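Local atomic coordinates of hemolysin activator protein CdiB (Acinetobacter baumannii ACICU, PDB entry 6WIL), a protein that probably secretes the partner toxin of contact-dependent growth inhibition across the outer membrane, as a two-partner-secretion transporter of the Omp85 superfamily. Residues S52-V57 with G92-T97; A534-G539 with W550-S555. One frame throughout, in Å; residues are numbered along the deposited sequence.

Contact 1: residues S52-V57 with G92-T97; sequences SPCVTV and GKCIGT
Val55 and Ile95 form an antiparallel hydrogen-bonded pair, with CA atoms 5.0 Å apart, in a small two-stranded ladder, its 92-97 side in the ShlB-type POTRA region, that is tied by a disulfide. Val55 N donates to Ile95 O, and Ile95 N returns a nearly straight bond to Val55 O (N-H...O 172°). Beyond the last bridge, Val57 N bonds to Lys93 O and Gly92 N to Val57 O, so backbone bonding runs past the short strands. On the face of Thr56 and Cys94, the SG atoms of Cys54 and Cys94 join covalently at 2.0 Å with a C-S-S-C torsion of 83°. The two cysteines are not directly paired: the bond runs diagonally, since Cys54 has its CA nearest that of Gly96, 4.0 Å away. Cys54 SG reaches its partner from between the backbone N and the carbonyl carbon (chi1 61°). On the face of Val55 and Ile95, Ile95 touches Leu100 and Ile103 of helix 97-113; Val57 CG1, from the loop after the strand, packs on Ile95 CG1 at 3.6 Å, the two side chains crossing obliquely. Gly96 is the N-cap of that helix, so the ladder leads directly into it. At this end a water bridges the segments, donating to Pro53 O at 2.7 Å and accepting from Thr97 N at 3.0 Å.

Contact 2: residues A534-G539 with W550-S555; sequences AFTGRG and WVTGFS
The closing hairpin of the 16-stranded outer-membrane barrel pairs Phe535 with Gly553 and Gly537 with Val551 across strands 530-541 and 550-559, whose local axes run antiparallel at 157°. Each pair is hydrogen-bonded in both directions; Val551 N to Gly537 O is almost straight, and Gly553 N to Phe535 O measures 2.8 Å. On the face of Phe535 and Val551, the phenylalanine ring lies over the backbone of Gly553, with Gly553 CA 4.0 Å from the ring centroid in a CH-pi contact. Chi1 of 70° sets CG between the backbone N and the carbonyl carbon; the ring beyond it comes over Gly553, a residue with no side chain. The other face carries Ala534, Thr536, Arg538, Thr552, Phe554 and Trp550. Here Arg538 CB sits over the six-membered ring of Trp550, 4.1 Å from its centroid, and Arg538 NE lies above the same indole, offset toward the rim. The guanidinium is turned 73° from the indole plane, so the two do not stack flat. Thr536 OG1 meets the indole at its edge, 3.8 Å from Trp550 CE3, and Ala534 CB touches Phe554 CD2 at 3.7 Å. The register therefore rests on the four backbone bonds, while CH-pi and van der Waals contacts of the aromatic rings supply the side-chain cohesion of this barrel hairpin.

How the contacts relate
Contact 1 precedes contact 2 along the chain, and they lie on opposite sides of its centre, with their own centres 73 Å apart and nearest atoms about 64 Å apart. They share no sheet: the ladder of 52-57 and 92-97 is a separate two-stranded element of the ShlB-type POTRA region, whereas 534-539 and 550-555 belong to the barrel. Strand 550-559 is the last of the chain, and through Thr552 and Phe554 it bonds to Gly227 and Asp225 of the first barrel strand, 217-228, closing the cylinder. The contacts therefore sample two separate modules of the transporter: a covalently tied POTRA region, probably periplasmic and engaged in substrate recognition as in relatives, and the membrane barrel.

Contact 1: residues S52-V57 with G92-T97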
ATOM      1  N   SER A  52     -38.743  33.367  17.260  1.00 84.99           N
ATOM      2  CA  SER A  52     -39.617  34.269  17.998  1.00 82.50           C
ATOM      3  C   SER A  52     -38.793  35.403  18.615  1.00 78.85           C
ATOM      4  O   SER A  52     -38.944  36.549  18.173  1.00 81.10           O
ATOM      5  CB  SER A  52     -40.446  33.487  19.023  1.00 93.63           C
ATOM      6  OG  SER A  52     -40.822  32.217  18.512  1.00 95.83           O
ATOM      7  N   PRO A  53     -37.894  35.168  19.614  1.00 58.12           N
ATOM      8  CA  PRO A  53     -36.905  36.210  19.913  1.00 52.30           C
ATOM      9  C   PRO A  53     -35.568  35.900  19.255  1.00 46.94           C
ATOM     10  O   PRO A  53     -35.119  34.749  19.260  1.00 49.29           O
ATOM     11  CB  PRO A  53     -36.808  36.185  21.446  1.00 40.49           C
ATOM     12  CG  PRO A  53     -37.563  34.935  21.889  1.00 45.31           C
ATOM     13  CD  PRO A  53     -37.834  34.130  20.657  1.00 46.81           C
ATOM     14  N   CYS A  54     -34.929  36.912  18.676  1.00 36.20           N
ATOM     15  CA  CYS A  54     -33.656  36.724  18.000  1.00 40.56           C
ATOM     16  C   CYS A  54     -32.767  37.930  18.257  1.00 41.77           C
ATOM     17  O   CYS A  54     -33.235  39.001  18.649  1.00 41.42           O
ATOM     18  CB  CYS A  54     -33.843  36.499  16.492  1.00 60.25           C
ATOM     19  SG  CYS A  54     -34.639  37.853  15.581  1.00 76.80           S
ATOM     20  N   VAL A  55     -31.471  37.738  18.037  1.00 47.53           N
ATOM     21  CA  VAL A  55     -30.467  38.777  18.221  1.00 36.85           C
ATOM     22  C   VAL A  55     -29.686  38.918  16.922  1.00 45.78           C
ATOM     23  O   VAL A  55     -29.444  37.930  16.220  1.00 39.37           O
ATOM     24  CB  VAL A  55     -29.529  38.464  19.408  1.00 47.07           C
ATOM     25  CG1 VAL A  55     -28.775  37.157  19.177  1.00 50.79           C
ATOM     26  CG2 VAL A  55     -28.563  39.617  19.656  1.00 45.64           C
ATOM     27  N   THR A  56     -29.322  40.152  16.589  1.00 46.72           N
ATOM     28  CA  THR A  56     -28.556  40.428  15.380  1.00 48.97           C
ATOM     29  C   THR A  56     -27.079  40.245  15.692  1.00 49.57           C
ATOM     30  O   THR A  56     -26.516  40.984  16.506  1.00 43.74           O
ATOM     31  CB  THR A  56     -28.838  41.843  14.881  1.00 51.97           C
ATOM     32  OG1 THR A  56     -30.216  41.951  14.499  1.00 48.17           O
ATOM     33  CG2 THR A  56     -27.951  42.177  13.690  1.00 44.19           C
ATOM     34  N   VAL A  57     -26.446  39.260  15.066  1.00 51.56           N
ATOM     35  CA  VAL A  57     -25.027  39.036  15.306  1.00 50.02           C
ATOM     36  C   VAL A  57     -24.228  39.939  14.376  1.00 41.99           C
ATOM     37  O   VAL A  57     -24.500  40.019  13.173  1.00 45.33           O
ATOM     38  CB  VAL A  57     -24.662  37.549  15.135  1.00 51.04           C
ATOM     39  CG1 VAL A  57     -25.621  36.682  15.932  1.00 46.95           C
ATOM     40  CG2 VAL A  57     -24.651  37.121  13.675  1.00 66.84           C
ATOM     41  N   GLY A  92     -24.750  39.211  10.474  1.00 47.68           N
ATOM     42  CA  GLY A  92     -25.793  40.183  10.227  1.00 39.68           C
ATOM     43  C   GLY A  92     -27.206  39.649  10.267  1.00 43.92           C
ATOM     44  O   GLY A  92     -28.150  40.439  10.143  1.00 50.84           O
ATOM     45  N   LYS A  93     -27.393  38.342  10.431  1.00 37.74           N
ATOM     46  CA  LYS A  93     -28.740  37.802  10.516  1.00 41.42           C
ATOM     47  C   LYS A  93     -29.226  37.802  11.963  1.00 52.71           C
ATOM     48  O   LYS A  93     -28.464  38.024  12.907  1.00 50.39           O
ATOM     49  CB  LYS A  93     -28.803  36.395   9.925  1.00 35.56           C
ATOM     50  CG  LYS A  93     -28.732  36.386   8.412  1.00 42.33           C
ATOM     51  CD  LYS A  93     -29.462  35.195   7.827  1.00 48.09           C
ATOM     52  CE  LYS A  93     -29.570  35.330   6.322  1.00 45.13           C
ATOM     53  NZ  LYS A  93     -28.300  35.873   5.765  1.00 43.38           N
ATOM     54  N   CYS A  94     -30.522  37.557  12.132  1.00 52.17           N
ATOM     55  CA  CYS A  94     -31.156  37.553  13.445  1.00 54.94           C
ATOM     56  C   CYS A  94     -31.195  36.120  13.963  1.00 42.89           C
ATOM     57  O   CYS A  94     -31.853  35.259  13.368  1.00 57.29           O
ATOM     58  CB  CYS A  94     -32.562  38.150  13.369  1.00 44.15           C
ATOM     59  SG  CYS A  94     -33.093  38.976  14.887  1.00 92.52           S
ATOM     60  N   ILE A  95     -30.498  35.861  15.064  1.00 45.39           N
ATOM     61  CA  ILE A  95     -30.280  34.502  15.544  1.00 48.09           C
ATOM     62  C   ILE A  95     -31.083  34.280  16.818  1.00 39.48           C
ATOM     63  O   ILE A  95     -30.877  34.974  17.820  1.00 39.46           O
ATOM     64  CB  ILE A  95     -28.788  34.223  15.780  1.00 42.43           C
ATOM     65  CG1 ILE A  95     -28.010  34.364  14.470  1.00 46.54           C
ATOM     66  CG2 ILE A  95     -28.597  32.847  16.389  1.00 39.84           C
ATOM     67  CD1 ILE A  95     -28.650  33.635  13.310  1.00 44.50           C
ATOM     68  N   GLY A  96     -31.987  33.302  16.779  1.00 40.58           N
ATOM     69  CA  GLY A  96     -32.663  32.811  17.956  1.00 41.52           C
ATOM     70  C   GLY A  96     -32.086  31.477  18.404  1.00 52.31           C
ATOM     71  O   GLY A  96     -31.126  30.958  17.838  1.00 43.78           O
ATOM     72  N   THR A  97     -32.730  30.912  19.430  1.00 51.64           N
ATOM     73  CA  THR A  97     -32.171  29.742  20.101  1.00 52.06           C
ATOM     74  C   THR A  97     -31.990  28.565  19.148  1.00 47.63           C
ATOM     75  O   THR A  97     -31.001  27.829  19.242  1.00 51.98           O
ATOM     76  CB  THR A  97     -33.054  29.330  21.284  1.00 49.75           C
ATOM     77  OG1 THR A  97     -34.315  28.840  20.812  1.00 53.66           O
ATOM     78  CG2 THR A  97     -33.291  30.510  22.214  1.00 47.08           C
TER
HETATM   79  O   HOH W   1     -35.493  32.142  19.635  1.00 48.46           O

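Contact 2: residues A534-G539 with W550-S555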
ATOM      1  N   ALA A 534      -4.208 -23.679  -7.935  1.00 64.09           N
ATOM      2  CA  ALA A 534      -4.042 -24.377  -9.200  1.00 63.16           C
ATOM      3  C   ALA A 534      -4.889 -23.699 -10.264  1.00 56.88           C
ATOM      4  O   ALA A 534      -6.041 -23.337 -10.012  1.00 56.26           O
ATOM      5  CB  ALA A 534      -4.435 -25.853  -9.080  1.00 57.10           C
ATOM      6  N   PHE A 535      -4.315 -23.528 -11.452  1.00 56.75           N
ATOM      7  CA  PHE A 535      -5.046 -22.925 -12.554  1.00 56.34           C
ATOM      8  C   PHE A 535      -4.620 -23.567 -13.862  1.00 53.80           C
ATOM      9  O   PHE A 535      -3.475 -24.003 -14.017  1.00 58.44           O
ATOM     10  CB  PHE A 535      -4.827 -21.406 -12.626  1.00 57.98           C
ATOM     11  CG  PHE A 535      -3.443 -21.005 -13.064  1.00 55.79           C
ATOM     12  CD1 PHE A 535      -2.434 -20.821 -12.135  1.00 43.48           C
ATOM     13  CD2 PHE A 535      -3.156 -20.798 -14.407  1.00 60.14           C
ATOM     14  CE1 PHE A 535      -1.164 -20.447 -12.534  1.00 51.53           C
ATOM     15  CE2 PHE A 535      -1.888 -20.430 -14.812  1.00 50.73           C
ATOM     16  CZ  PHE A 535      -0.891 -20.253 -13.874  1.00 58.40           C
ATOM     17  N   THR A 536      -5.556 -23.619 -14.801  1.00 47.12           N
ATOM     18  CA  THR A 536      -5.266 -23.939 -16.189  1.00 56.29           C
ATOM     19  C   THR A 536      -5.733 -22.777 -17.055  1.00 60.63           C
ATOM     20  O   THR A 536      -6.814 -22.222 -16.834  1.00 66.92           O
ATOM     21  CB  THR A 536      -5.942 -25.245 -16.623  1.00 50.50           C
ATOM     22  OG1 THR A 536      -5.894 -25.357 -18.051  1.00 64.90           O
ATOM     23  CG2 THR A 536      -7.388 -25.289 -16.154  1.00 61.54           C
ATOM     24  N   GLY A 537      -4.904 -22.394 -18.026  1.00 62.24           N
ATOM     25  CA  GLY A 537      -5.176 -21.224 -18.834  1.00 58.17           C
ATOM     26  C   GLY A 537      -4.769 -21.437 -20.279  1.00 65.50           C
ATOM     27  O   GLY A 537      -4.227 -22.480 -20.647  1.00 66.33           O
ATOM     28  N   ARG A 538      -5.046 -20.419 -21.092  1.00 62.45           N
ATOM     29  CA  ARG A 538      -4.675 -20.438 -22.499  1.00 67.55           C
ATOM     30  C   ARG A 538      -4.598 -19.006 -23.002  1.00 64.43           C
ATOM     31  O   ARG A 538      -5.244 -18.106 -22.458  1.00 62.83           O
ATOM     32  CB  ARG A 538      -5.674 -21.246 -23.337  1.00 68.20           C
ATOM     33  CG  ARG A 538      -6.958 -20.496 -23.673  1.00 64.96           C
ATOM     34  CD  ARG A 538      -7.863 -21.315 -24.578  1.00 65.34           C
ATOM     35  NE  ARG A 538      -7.104 -22.066 -25.575  1.00 86.69           N
ATOM     36  CZ  ARG A 538      -6.654 -21.557 -26.718  1.00 91.34           C
ATOM     37  NH1 ARG A 538      -5.972 -22.323 -27.562  1.00 89.37           N
ATOM     38  NH2 ARG A 538      -6.881 -20.285 -27.018  1.00 87.80           N
ATOM     39  N   GLY A 539      -3.794 -18.805 -24.045  1.00 57.91           N
ATOM     40  CA  GLY A 539      -3.737 -17.511 -24.703  1.00 69.26           C
ATOM     41  C   GLY A 539      -4.858 -17.387 -25.720  1.00 64.00           C
ATOM     42  O   GLY A 539      -5.066 -18.282 -26.545  1.00 67.36           O
ATOM     43  N   TRP A 550      -1.741 -24.173 -24.256  1.00 77.63           N
ATOM     44  CA  TRP A 550      -2.358 -24.366 -22.950  1.00 73.00           C
ATOM     45  C   TRP A 550      -1.289 -24.374 -21.867  1.00 70.68           C
ATOM     46  O   TRP A 550      -0.224 -24.977 -22.033  1.00 74.23           O
ATOM     47  CB  TRP A 550      -3.152 -25.674 -22.905  1.00 66.17           C
ATOM     48  CG  TRP A 550      -4.451 -25.614 -23.638  1.00 75.30           C
ATOM     49  CD1 TRP A 550      -4.652 -25.835 -24.969  1.00 67.34           C
ATOM     50  CD2 TRP A 550      -5.738 -25.320 -23.081  1.00 75.82           C
ATOM     51  NE1 TRP A 550      -5.983 -25.692 -25.277  1.00 73.88           N
ATOM     52  CE2 TRP A 550      -6.671 -25.377 -24.134  1.00 67.70           C
ATOM     53  CE3 TRP A 550      -6.191 -25.012 -21.794  1.00 67.39           C
ATOM     54  CZ2 TRP A 550      -8.030 -25.138 -23.940  1.00 63.76           C
ATOM     55  CZ3 TRP A 550      -7.540 -24.775 -21.604  1.00 67.50           C
ATOM     56  CH2 TRP A 550      -8.443 -24.839 -22.671  1.00 73.99           C
ATOM     57  N   VAL A 551      -1.576 -23.698 -20.756  1.00 57.14           N
ATOM     58  CA  VAL A 551      -0.639 -23.600 -19.646  1.00 61.23           C
ATOM     59  C   VAL A 551      -1.325 -24.053 -18.366  1.00 58.29           C
ATOM     60  O   VAL A 551      -2.548 -23.947 -18.218  1.00 53.30           O
ATOM     61  CB  VAL A 551      -0.080 -22.168 -19.482  1.00 65.94           C
ATOM     62  CG1 VAL A 551       0.743 -21.773 -20.699  1.00 52.41           C
ATOM     63  CG2 VAL A 551      -1.210 -21.177 -19.247  1.00 64.80           C
ATOM     64  N   THR A 552      -0.524 -24.568 -17.438  1.00 52.00           N
ATOM     65  CA  THR A 552      -1.003 -24.976 -16.127  1.00 56.31           C
ATOM     66  C   THR A 552      -0.103 -24.377 -15.055  1.00 51.70           C
ATOM     67  O   THR A 552       1.049 -24.016 -15.310  1.00 56.75           O
ATOM     68  CB  THR A 552      -1.048 -26.506 -15.981  1.00 57.23           C
ATOM     69  OG1 THR A 552       0.072 -27.091 -16.658  1.00 78.41           O
ATOM     70  CG2 THR A 552      -2.337 -27.064 -16.561  1.00 43.87           C
ATOM     71  N   GLY A 553      -0.649 -24.266 -13.850  1.00 54.60           N
ATOM     72  CA  GLY A 553       0.116 -23.776 -12.722  1.00 52.28           C
ATOM     73  C   GLY A 553      -0.369 -24.353 -11.409  1.00 52.82           C
ATOM     74  O   GLY A 553      -1.573 -24.368 -11.140  1.00 58.20           O
ATOM     75  N   PHE A 554       0.558 -24.834 -10.585  1.00 61.49           N
ATOM     76  CA  PHE A 554       0.236 -25.420  -9.289  1.00 53.90           C
ATOM     77  C   PHE A 554       1.117 -24.764  -8.239  1.00 62.51           C
ATOM     78  O   PHE A 554       2.346 -24.800  -8.350  1.00 67.74           O
ATOM     79  CB  PHE A 554       0.447 -26.940  -9.298  1.00 64.32           C
ATOM     80  CG  PHE A 554      -0.395 -27.668 -10.315  1.00 80.30           C
ATOM     81  CD1 PHE A 554       0.061 -27.852 -11.613  1.00 75.89           C
ATOM     82  CD2 PHE A 554      -1.637 -28.177  -9.967  1.00 66.86           C
ATOM     83  CE1 PHE A 554      -0.710 -28.522 -12.548  1.00 67.54           C
ATOM     84  CE2 PHE A 554      -2.414 -28.849 -10.899  1.00 74.81           C
ATOM     85  CZ  PHE A 554      -1.949 -29.020 -12.191  1.00 69.91           C
ATOM     86  N   SER A 555       0.495 -24.162  -7.229  1.00 69.97           N
ATOM     87  CA  SER A 555       1.211 -23.505  -6.144  1.00 55.73           C
ATOM     88  C   SER A 555       0.793 -24.118  -4.816  1.00 59.00           C
ATOM     89  O   SER A 555      -0.400 -24.309  -4.561  1.00 59.35           O
ATOM     90  CB  SER A 555       0.949 -21.998  -6.137  1.00 56.07           C
ATOM     91  OG  SER A 555       1.438 -21.395  -7.321  1.00 94.98           O
TER